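PDB 3DOH: esterase from Thermotoga maritima, which hydrolyses carboxylic esters as a thermostable carboxylesterase, joining an alpha/beta-hydrolase domain to an N-terminal immunoglobulin-like domain. Local coordinates for residues Leu245-Ile248 and Lys249-Lys253; Glu304-Lys307 and Asp308-Ile311; Val31-Gly35 and Gln36-Pro40; Lys253-Glu257 and Tyr258-Glu262. All coordinates share one frame; numbering follows the deposited sequence.

From the N terminus, contact 3 (31-40) comes first, rounding the turn that follows strand 32-34 in the immunoglobulin-like domain. The other three lie in the alpha/beta-hydrolase part of the chain; the centre of contact 3 is about 50 Å from that of contact 1. Contact 1 (245-253) runs along helix 242-257, and contact 4 (253-262) takes over at Lys253 and follows the last helical turn to the end of the helix at 257 and on into strand 260-261. Contact 2 (304-311) closes a turn leading into strand 311-316, its nearest atoms about 11 Å from both contacts 1 and 4. All four are local; they follow one another in series, without nesting or crossing, contacts 1 and 4 sharing Lys253.

Contact 1: residues Leu245-Ile248 and Lys249-Lys253; sequences LAVI and KIIRK
Successive turns of helix 242-257 are joined here by alpha-helical backbone bonds, Ile250 N to Ala246 O, Ile251 N to Val247 O and Arg252 N to Ile248 O, all between 2.9 and 3.1 Å. The bond that precedes them, Lys249 N to Leu245 O, is weak at 3.4 Å. Ile248, buried against Phe284, sets its CG2 over one face of the exposed Arg252 guanidinium, shifted toward the rim and 3.7 Å from NH1. With CG1 anti to the carbonyl carbon (chi1 -59°), Ile248 has CG2 anti to its backbone N, pointing toward the following turn, where the extended arginine chain crosses it obliquely. Such a helix flanks the central sheet of an alpha/beta-hydrolase fold, and its inner side is aliphatic: Ile250 rests on Tyr160 and Leu217, Val247 on Pro219. Ile251 serves both neighbours of the previous turn, its CD1 standing 4.2 Å from Val247 CG1 and 4.3 Å from Ile248 CD1. Lys249 stretches back toward the start of the helix, its CG passing 3.8 Å from Leu245 O, and its NZ forms a salt bridge with Asp151 beyond the end of strand 144-150.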
loop_
_atom_site.group_PDB
_atom_site.type_symbol
_atom_site.label_atom_id
_atom_site.label_comp_id
_atom_site.label_asym_id
_atom_site.label_seq_id
_atom_site.Cartn_x
_atom_site.Cartn_y
_atom_site.Cartn_z
ATOM N N LEU A 245 -30.730 -0.799 -45.822
ATOM C CA LEU A 245 -31.304 -1.377 -47.037
ATOM C C LEU A 245 -30.237 -1.980 -47.896
ATOM O O LEU A 245 -30.388 -3.066 -48.429
ATOM C CB LEU A 245 -32.071 -0.339 -47.838
ATOM C CG LEU A 245 -33.376 0.017 -47.143
ATOM C CD1 LEU A 245 -33.971 1.239 -47.830
ATOM C CD2 LEU A 245 -34.321 -1.163 -47.139
ATOM N N ALA A 246 -29.135 -1.283 -48.017
ATOM C CA ALA A 246 -28.058 -1.836 -48.745
ATOM C C ALA A 246 -27.688 -3.207 -48.102
ATOM O O ALA A 246 -27.757 -4.225 -48.797
ATOM C CB ALA A 246 -26.920 -0.852 -48.782
ATOM N N VAL A 247 -27.375 -3.260 -46.790
ATOM C CA VAL A 247 -27.052 -4.533 -46.082
ATOM C C VAL A 247 -27.954 -5.714 -46.486
ATOM O O VAL A 247 -27.494 -6.831 -46.723
ATOM C CB VAL A 247 -27.108 -4.357 -44.546
ATOM C CG1 VAL A 247 -26.921 -5.686 -43.815
ATOM C CG2 VAL A 247 -26.096 -3.335 -44.097
ATOM N N ILE A 248 -29.250 -5.471 -46.586
ATOM C CA ILE A 248 -30.122 -6.548 -47.043
ATOM C C ILE A 248 -29.722 -7.109 -48.416
ATOM O O ILE A 248 -29.562 -8.319 -48.589
ATOM C CB ILE A 248 -31.576 -6.124 -47.041
ATOM C CG1 ILE A 248 -31.966 -5.717 -45.626
ATOM C CG2 ILE A 248 -32.437 -7.254 -47.547
ATOM C CD1 ILE A 248 -31.870 -6.855 -44.612
ATOM N N LYS A 249 -29.537 -6.208 -49.372
ATOM C CA LYS A 249 -29.163 -6.588 -50.731
ATOM C C LYS A 249 -27.897 -7.392 -50.684
ATOM O O LYS A 249 -27.718 -8.321 -51.433
ATOM C CB LYS A 249 -28.981 -5.345 -51.604
ATOM C CG LYS A 249 -30.277 -4.632 -51.918
ATOM C CD LYS A 249 -30.007 -3.263 -52.483
ATOM C CE LYS A 249 -31.327 -2.506 -52.667
ATOM N NZ LYS A 249 -31.130 -1.082 -53.150
ATOM N N ILE A 250 -27.023 -7.059 -49.751
ATOM C CA ILE A 250 -25.776 -7.797 -49.656
ATOM C C ILE A 250 -25.917 -9.177 -48.989
ATOM O O ILE A 250 -25.224 -10.125 -49.398
ATOM C CB ILE A 250 -24.579 -6.882 -49.242
ATOM C CG1 ILE A 250 -23.598 -7.532 -48.311
ATOM C CG2 ILE A 250 -25.037 -5.548 -48.602
ATOM C CD1 ILE A 250 -22.737 -6.413 -47.780
ATOM N N ILE A 251 -26.854 -9.320 -48.044
ATOM C CA ILE A 251 -27.225 -10.660 -47.552
ATOM C C ILE A 251 -27.631 -11.542 -48.741
ATOM O O ILE A 251 -27.218 -12.708 -48.849
ATOM C CB ILE A 251 -28.305 -10.605 -46.418
ATOM C CG1 ILE A 251 -27.645 -10.172 -45.098
ATOM C CG2 ILE A 251 -28.994 -11.953 -46.206
ATOM C CD1 ILE A 251 -28.596 -9.538 -44.109
ATOM N N ARG A 252 -28.395 -10.955 -49.665
ATOM C CA ARG A 252 -28.882 -11.698 -50.851
ATOM C C ARG A 252 -27.781 -12.029 -51.816
ATOM O O ARG A 252 -27.815 -13.097 -52.402
ATOM C CB ARG A 252 -30.015 -10.982 -51.568
ATOM C CG ARG A 252 -31.114 -10.616 -50.615
ATOM C CD ARG A 252 -32.419 -10.267 -51.340
ATOM N NE ARG A 252 -33.553 -10.442 -50.430
ATOM C CZ ARG A 252 -34.407 -9.474 -50.099
ATOM N NH1 ARG A 252 -34.271 -8.245 -50.640
ATOM N NH2 ARG A 252 -35.402 -9.738 -49.241
ATOM N N LYS A 253 -26.802 -11.142 -51.966
ATOM C CA LYS A 253 -25.656 -11.449 -52.814
ATOM C C LYS A 253 -25.001 -12.705 -52.229
ATOM O O LYS A 253 -24.729 -13.689 -52.938
ATOM C CB LYS A 253 -24.661 -10.281 -52.897
ATOM C CG LYS A 253 -23.461 -10.621 -53.762
ATOM C CD LYS A 253 -22.233 -9.625 -53.792
ATOM C CE LYS A 253 -22.532 -8.271 -54.443
ATOM N NZ LYS A 253 -23.123 -8.370 -55.811
#

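Contact 2: residues Glu304-Lys307 and Asp308-Ile311; sequences ERIK and DIPI
Ile306 holds CG1 between its backbone N and carbonyl carbon (chi1 53°), a placement that carries CD1 toward Ile311, while its CG2 is left facing Ile309. Ile309 for its part has CG1 anti to the carbonyl carbon (chi1 -52°) and brings its own CD1 back over the turn. The chain between them is a type I beta turn from Ile306 to Ile309, delivering the polypeptide into strand 311-316 of the central alpha/beta-hydrolase sheet. The turn is closed by Ile309 N bonding to Ile306 O at 2.9 Å, with the donor lying above the carbonyl plane.

On the buried side of the turn, Ile306 CG2 meets Ile309 CD1 at 3.9 Å, the two side chains crossing at about a right angle. Ile306 CD1 and Ile311 CD1 meet at 3.5 Å, these side chains too crossing nearly at right angles, and both residues also pack on Trp278 of helix 272-283, so the turn is fastened to the helix beside the sheet. On the outer side, Lys307 and Asp308 run alongside each other. The lysine chain is bent in its outer half, and its NZ makes a long salt bridge to Asp308 OD2 at 4.0 Å; OD2 lies closer to the aliphatic part, 3.6 Å from Lys307 CG. A water molecule links the backbone just before the turn to a residue within it, donating to Arg305 O at 2.7 Å and accepting from Asp308 N at 2.6 Å.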
loop_
_atom_site.group_PDB
_atom_site.type_symbol
_atom_site.label_atom_id
_atom_site.label_comp_id
_atom_site.label_asym_id
_atom_site.label_seq_id
_atom_site.Cartn_x
_atom_site.Cartn_y
_atom_site.Cartn_z
ATOM N N GLU A 304 -45.666 -7.403 -33.696
ATOM C CA GLU A 304 -46.528 -8.494 -34.087
ATOM C C GLU A 304 -45.913 -9.287 -35.245
ATOM O O GLU A 304 -46.076 -10.493 -35.316
ATOM C CB GLU A 304 -47.926 -7.943 -34.435
ATOM C CG GLU A 304 -49.021 -9.015 -34.520
ATOM C CD GLU A 304 -49.402 -9.626 -33.163
ATOM O OE1 GLU A 304 -49.776 -8.859 -32.257
ATOM O OE2 GLU A 304 -49.340 -10.868 -33.015
ATOM N N ARG A 305 -45.197 -8.612 -36.137
ATOM C CA ARG A 305 -44.543 -9.277 -37.264
ATOM C C ARG A 305 -43.390 -10.159 -36.804
ATOM O O ARG A 305 -42.981 -11.067 -37.529
ATOM C CB ARG A 305 -43.951 -8.250 -38.213
ATOM C CG ARG A 305 -44.607 -6.917 -38.133
ATOM C CD ARG A 305 -43.921 -5.962 -39.041
ATOM N NE ARG A 305 -44.860 -4.986 -39.570
ATOM C CZ ARG A 305 -44.562 -4.119 -40.527
ATOM N NH1 ARG A 305 -43.350 -4.089 -41.059
ATOM N NH2 ARG A 305 -45.480 -3.273 -40.944
ATOM N N ILE A 306 -42.842 -9.855 -35.626
ATOM C CA ILE A 306 -41.647 -10.540 -35.136
ATOM C C ILE A 306 -42.027 -11.537 -34.049
ATOM O O ILE A 306 -41.161 -12.185 -33.450
ATOM C CB ILE A 306 -40.486 -9.568 -34.675
ATOM C CG1 ILE A 306 -40.967 -8.539 -33.669
ATOM C CG2 ILE A 306 -39.867 -8.839 -35.844
ATOM C CD1 ILE A 306 -39.856 -7.991 -32.772
ATOM N N LYS A 307 -43.336 -11.672 -33.833
ATOM C CA LYS A 307 -43.868 -12.563 -32.820
ATOM C C LYS A 307 -43.131 -13.932 -32.777
ATOM O O LYS A 307 -42.904 -14.484 -31.714
ATOM C CB LYS A 307 -45.388 -12.723 -33.013
ATOM C CG LYS A 307 -46.038 -13.858 -32.164
ATOM C CD LYS A 307 -47.527 -13.657 -31.889
ATOM C CE LYS A 307 -48.396 -13.719 -33.155
ATOM N NZ LYS A 307 -48.325 -15.009 -33.934
ATOM N N ASP A 308 -42.740 -14.464 -33.930
ATOM C CA ASP A 308 -42.162 -15.808 -34.001
ATOM C C ASP A 308 -40.658 -15.867 -34.097
ATOM O O ASP A 308 -40.124 -16.971 -34.115
ATOM C CB ASP A 308 -42.694 -16.588 -35.206
ATOM C CG ASP A 308 -44.147 -16.946 -35.081
ATOM O OD1 ASP A 308 -44.686 -17.457 -36.100
ATOM O OD2 ASP A 308 -44.751 -16.725 -33.992
ATOM N N ILE A 309 -39.985 -14.722 -34.171
ATOM C CA ILE A 309 -38.523 -14.697 -34.173
ATOM C C ILE A 309 -37.921 -14.777 -32.756
ATOM O O ILE A 309 -38.201 -13.926 -31.913
ATOM C CB ILE A 309 -38.011 -13.464 -34.923
ATOM C CG1 ILE A 309 -38.678 -13.412 -36.303
ATOM C CG2 ILE A 309 -36.490 -13.503 -35.052
ATOM C CD1 ILE A 309 -38.361 -12.166 -37.108
ATOM N N PRO A 310 -37.131 -15.829 -32.459
ATOM C CA PRO A 310 -36.410 -15.829 -31.149
ATOM C C PRO A 310 -35.481 -14.614 -30.986
ATOM O O PRO A 310 -34.669 -14.322 -31.862
ATOM C CB PRO A 310 -35.600 -17.144 -31.169
ATOM C CG PRO A 310 -36.334 -18.047 -32.197
ATOM C CD PRO A 310 -36.892 -17.064 -33.237
ATOM N N ILE A 311 -35.619 -13.899 -29.870
ATOM C CA ILE A 311 -34.918 -12.641 -29.690
ATOM C C ILE A 311 -34.391 -12.590 -28.272
ATOM O O ILE A 311 -35.133 -12.814 -27.337
ATOM C CB ILE A 311 -35.902 -11.425 -29.919
ATOM C CG1 ILE A 311 -36.360 -11.390 -31.388
ATOM C CG2 ILE A 311 -35.262 -10.096 -29.487
ATOM C CD1 ILE A 311 -37.394 -10.329 -31.741
HETATM O O HOH W 1 -42.677 -13.527 -36.386
#

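Contact 3: residues Val31-Gly35 and Gln36-Pro40; sequences VEIDG and QKLSP
Leu38 spreads its two methyls against Ile33, CD1 and CD2 each lying 3.9 Å from Ile33 CG2, and the two side chains cross at about a right angle. The same leucine folds back over the intervening backbone: CD2 sits 3.5 Å from Gly35 CA, and CD1 is 3.7 Å from Asp34 O. Replacing Leu38 by a serine would probably take the two leucine methyls from Ile33 CG2 and open a gap beneath Gly35.

On the outer side, Asp34 and Lys37 lie side by side. Asp34 CG is placed between the backbone N and the carbonyl carbon (chi1 43°), and OD2 thereby approaches Lys37 CB at 3.4 Å. The lysine chain bends further out, and with NZ 6.3 Å from OD2 the opposite charges attract at most over a distance.

What brings these groups together is a turn from Gly35 to Leu38 with type I torsions at Gln36 and Lys37. Leu38 N bonds to Gly35 O at 2.9 Å, reaching the oxygen from above the carbonyl plane. Further out, Gly35 is tied by its backbone to Asn76, Val81 of strand 80-85 packs under both Ile33 and Leu38, and Val61 of strand 53-64 adds to the leucine's surroundings. A turn following the short strand 32-34 and leading toward strand 43-48, with its aliphatic residues tucked against the sheet, is in keeping with the immunoglobulin-like domain that holds it.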
loop_
_atom_site.group_PDB
_atom_site.type_symbol
_atom_site.label_atom_id
_atom_site.label_comp_id
_atom_site.label_asym_id
_atom_site.label_seq_id
_atom_site.Cartn_x
_atom_site.Cartn_y
_atom_site.Cartn_z
ATOM N N VAL A 31 18.748 -15.950 -37.254
ATOM C CA VAL A 31 18.718 -17.360 -36.830
ATOM C C VAL A 31 17.618 -17.669 -35.840
ATOM O O VAL A 31 16.801 -16.802 -35.472
ATOM C CB VAL A 31 19.996 -17.840 -36.154
ATOM C CG1 VAL A 31 20.632 -19.017 -36.960
ATOM C CG2 VAL A 31 20.950 -16.662 -35.857
ATOM N N GLU A 32 17.599 -18.929 -35.425
ATOM C CA GLU A 32 16.702 -19.378 -34.386
ATOM C C GLU A 32 17.270 -18.814 -33.087
ATOM O O GLU A 32 18.353 -18.242 -33.090
ATOM C CB GLU A 32 16.616 -20.923 -34.335
ATOM C CG GLU A 32 15.598 -21.602 -35.283
ATOM C CD GLU A 32 15.124 -23.000 -34.773
ATOM O OE1 GLU A 32 15.533 -23.440 -33.667
ATOM O OE2 GLU A 32 14.326 -23.665 -35.474
ATOM N N ILE A 33 16.526 -18.978 -31.997
ATOM C CA ILE A 33 16.875 -18.484 -30.675
ATOM C C ILE A 33 16.196 -19.407 -29.674
ATOM O O ILE A 33 15.101 -19.908 -29.944
ATOM C CB ILE A 33 16.337 -17.058 -30.481
ATOM C CG1 ILE A 33 17.039 -16.119 -31.449
ATOM C CG2 ILE A 33 16.500 -16.584 -29.033
ATOM C CD1 ILE A 33 16.612 -14.718 -31.332
ATOM N N ASP A 34 16.850 -19.626 -28.531
ATOM C CA ASP A 34 16.260 -20.331 -27.380
ATOM C C ASP A 34 15.607 -19.336 -26.430
ATOM O O ASP A 34 16.271 -18.465 -25.853
ATOM C CB ASP A 34 17.327 -21.102 -26.618
ATOM C CG ASP A 34 18.585 -20.290 -26.453
ATOM O OD1 ASP A 34 19.061 -19.753 -27.493
ATOM O OD2 ASP A 34 19.074 -20.149 -25.300
ATOM N N GLY A 35 14.298 -19.489 -26.280
ATOM C CA GLY A 35 13.503 -18.664 -25.384
ATOM C C GLY A 35 13.674 -19.040 -23.929
ATOM O O GLY A 35 13.410 -18.239 -23.057
ATOM N N GLN A 36 14.102 -20.269 -23.670
ATOM C CA GLN A 36 14.362 -20.730 -22.324
ATOM C C GLN A 36 15.231 -19.680 -21.640
ATOM O O GLN A 36 15.009 -19.346 -20.486
ATOM C CB GLN A 36 15.017 -22.119 -22.411
ATOM C CG GLN A 36 15.895 -22.589 -21.235
ATOM C CD GLN A 36 17.044 -23.510 -21.716
ATOM O OE1 GLN A 36 16.821 -24.476 -22.474
ATOM N NE2 GLN A 36 18.282 -23.193 -21.296
ATOM N N LYS A 37 16.179 -19.116 -22.391
ATOM C CA LYS A 37 17.125 -18.112 -21.857
ATOM C C LYS A 37 16.713 -16.614 -21.969
ATOM O O LYS A 37 17.432 -15.733 -21.487
ATOM C CB LYS A 37 18.547 -18.353 -22.427
ATOM C CG LYS A 37 19.518 -19.064 -21.441
ATOM C CD LYS A 37 21.002 -18.806 -21.775
ATOM C CE LYS A 37 21.913 -18.647 -20.516
ATOM N NZ LYS A 37 22.653 -19.891 -20.065
ATOM N N LEU A 38 15.558 -16.334 -22.587
ATOM C CA LEU A 38 15.042 -14.969 -22.754
ATOM C C LEU A 38 14.292 -14.509 -21.504
ATOM O O LEU A 38 13.792 -15.334 -20.730
ATOM C CB LEU A 38 14.125 -14.900 -23.976
ATOM C CG LEU A 38 14.656 -14.551 -25.374
ATOM C CD1 LEU A 38 16.182 -14.771 -25.592
ATOM C CD2 LEU A 38 13.847 -15.315 -26.405
ATOM N N SER A 39 14.202 -13.202 -21.305
ATOM C CA SER A 39 13.498 -12.661 -20.159
ATOM C C SER A 39 13.006 -11.254 -20.526
ATOM O O SER A 39 13.667 -10.570 -21.278
ATOM C CB SER A 39 14.447 -12.661 -18.942
ATOM O OG SER A 39 14.067 -11.721 -17.949
ATOM N N PRO A 40 11.830 -10.832 -20.026
ATOM C CA PRO A 40 11.226 -9.516 -20.360
ATOM C C PRO A 40 12.144 -8.303 -20.258
ATOM O O PRO A 40 12.038 -7.376 -21.047
ATOM C CB PRO A 40 10.068 -9.404 -19.354
ATOM C CG PRO A 40 9.647 -10.831 -19.176
ATOM C CD PRO A 40 10.948 -11.606 -19.130
#

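Contact 4: residues Lys253-Glu257 and Tyr258-Glu262; sequences KLLDE and YNIDE
The C-terminal end of helix 242-257 is rounded off here, where the chain leaves the helix at Tyr258 and swings into strand 260-261 of the alpha/beta-hydrolase domain. Tyr258 N still points back to Leu254 O, 2.7 Å away, but the bond is weak, its N-H...acceptor angle being only 117°. With CG anti to the carbonyl carbon (chi1 -69°), the tyrosine ring turns back beneath the last helical turn. Glu257 O lies over one face of the ring, Leu254 O sits at its edge near the plane, and Leu254 CD1 touches CE2 at 4.1 Å. Glu257 runs alongside, its CB 3.6 Å from Tyr258 CD2 and its carboxylate plane steeply inclined to the ring. Phe215 of strand 215-219 also meets the ring, at an angle. An alanine in place of Tyr258 would remove the ring, and Leu254 CD1 and Phe215 would probably lose the aromatic surface they pack against. Asn259 then centres an inverse gamma turn that brings Ile260 round under the helix. Ile260 CD1 packs on Leu254 CB at 3.8 Å, and Ile260 CG2 meets Leu255 CD2 at 3.7 Å.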
loop_
_atom_site.group_PDB
_atom_site.type_symbol
_atom_site.label_atom_id
_atom_site.label_comp_id
_atom_site.label_asym_id
_atom_site.label_seq_id
_atom_site.Cartn_x
_atom_site.Cartn_y
_atom_site.Cartn_z
ATOM N N LYS A 253 -26.802 -11.142 -51.966
ATOM C CA LYS A 253 -25.656 -11.449 -52.814
ATOM C C LYS A 253 -25.001 -12.705 -52.229
ATOM O O LYS A 253 -24.729 -13.689 -52.938
ATOM C CB LYS A 253 -24.661 -10.281 -52.897
ATOM C CG LYS A 253 -23.461 -10.621 -53.762
ATOM C CD LYS A 253 -22.233 -9.625 -53.792
ATOM C CE LYS A 253 -22.532 -8.271 -54.443
ATOM N NZ LYS A 253 -23.123 -8.370 -55.811
ATOM N N LEU A 254 -24.798 -12.674 -50.915
ATOM C CA LEU A 254 -24.110 -13.733 -50.194
ATOM C C LEU A 254 -24.789 -15.093 -50.370
ATOM O O LEU A 254 -24.117 -16.119 -50.614
ATOM C CB LEU A 254 -24.048 -13.359 -48.717
ATOM C CG LEU A 254 -22.812 -12.689 -48.107
ATOM C CD1 LEU A 254 -21.771 -12.134 -49.096
ATOM C CD2 LEU A 254 -23.275 -11.658 -47.135
ATOM N N LEU A 255 -26.112 -15.086 -50.242
ATOM C CA LEU A 255 -26.924 -16.273 -50.419
ATOM C C LEU A 255 -26.696 -16.811 -51.797
ATOM O O LEU A 255 -26.539 -18.014 -51.954
ATOM C CB LEU A 255 -28.426 -15.962 -50.264
ATOM C CG LEU A 255 -29.021 -15.569 -48.914
ATOM C CD1 LEU A 255 -30.556 -15.474 -48.984
ATOM C CD2 LEU A 255 -28.622 -16.577 -47.880
ATOM N N ASP A 256 -26.704 -15.927 -52.795
ATOM C CA ASP A 256 -26.397 -16.328 -54.156
ATOM C C ASP A 256 -24.993 -16.876 -54.227
ATOM O O ASP A 256 -24.800 -17.982 -54.703
ATOM C CB ASP A 256 -26.550 -15.162 -55.133
ATOM C CG ASP A 256 -27.978 -14.655 -55.210
ATOM O OD1 ASP A 256 -28.904 -15.434 -54.918
ATOM O OD2 ASP A 256 -28.171 -13.474 -55.556
ATOM N N GLU A 257 -24.009 -16.141 -53.726
ATOM C CA GLU A 257 -22.613 -16.571 -53.914
ATOM C C GLU A 257 -22.141 -17.743 -53.082
ATOM O O GLU A 257 -21.083 -18.263 -53.356
ATOM C CB GLU A 257 -21.645 -15.423 -53.619
ATOM C CG GLU A 257 -21.381 -14.461 -54.744
ATOM C CD GLU A 257 -21.018 -13.093 -54.229
ATOM O OE1 GLU A 257 -21.277 -12.844 -53.044
ATOM O OE2 GLU A 257 -20.499 -12.242 -54.983
ATOM N N TYR A 258 -22.860 -18.099 -52.009
ATOM C CA TYR A 258 -22.296 -18.984 -50.964
ATOM C C TYR A 258 -23.254 -20.028 -50.436
ATOM O O TYR A 258 -24.479 -19.895 -50.554
ATOM C CB TYR A 258 -21.741 -18.165 -49.787
ATOM C CG TYR A 258 -20.491 -17.348 -50.077
ATOM C CD1 TYR A 258 -19.220 -17.965 -50.199
ATOM C CD2 TYR A 258 -20.562 -15.954 -50.207
ATOM C CE1 TYR A 258 -18.053 -17.201 -50.459
ATOM C CE2 TYR A 258 -19.401 -15.183 -50.476
ATOM C CZ TYR A 258 -18.171 -15.826 -50.602
ATOM O OH TYR A 258 -17.075 -15.075 -50.852
ATOM N N ASN A 259 -22.674 -21.071 -49.835
ATOM C CA ASN A 259 -23.472 -22.159 -49.247
ATOM C C ASN A 259 -23.931 -21.781 -47.821
ATOM O O ASN A 259 -23.488 -22.335 -46.806
ATOM C CB ASN A 259 -22.741 -23.513 -49.341
ATOM C CG ASN A 259 -21.387 -23.514 -48.631
ATOM O OD1 ASN A 259 -20.660 -22.508 -48.636
ATOM N ND2 ASN A 259 -21.031 -24.664 -48.022
ATOM N N ILE A 260 -24.800 -20.776 -47.785
ATOM C CA ILE A 260 -25.310 -20.208 -46.562
ATOM C C ILE A 260 -26.707 -20.776 -46.438
ATOM O O ILE A 260 -27.339 -21.095 -47.462
ATOM C CB ILE A 260 -25.264 -18.657 -46.617
ATOM C CG1 ILE A 260 -23.777 -18.184 -46.561
ATOM C CG2 ILE A 260 -26.152 -18.022 -45.554
ATOM C CD1 ILE A 260 -23.541 -16.692 -46.859
ATOM N N ASP A 261 -27.151 -20.975 -45.194
ATOM C CA ASP A 261 -28.439 -21.594 -44.897
ATOM C C ASP A 261 -29.503 -20.518 -44.734
ATOM O O ASP A 261 -29.501 -19.806 -43.733
ATOM C CB ASP A 261 -28.307 -22.463 -43.637
ATOM C CG ASP A 261 -29.606 -23.144 -43.250
ATOM O OD1 ASP A 261 -30.672 -22.656 -43.687
ATOM O OD2 ASP A 261 -29.559 -24.173 -42.529
ATOM N N GLU A 262 -30.392 -20.381 -45.722
ATOM C CA GLU A 262 -31.483 -19.384 -45.652
ATOM C C GLU A 262 -32.221 -19.451 -44.307
ATOM O O GLU A 262 -32.855 -18.486 -43.902
ATOM C CB GLU A 262 -32.550 -19.544 -46.776
ATOM C CG GLU A 262 -32.122 -20.253 -48.071
ATOM C CD GLU A 262 -31.953 -21.786 -47.928
ATOM O OE1 GLU A 262 -30.789 -22.290 -48.001
ATOM O OE2 GLU A 262 -32.995 -22.481 -47.739
#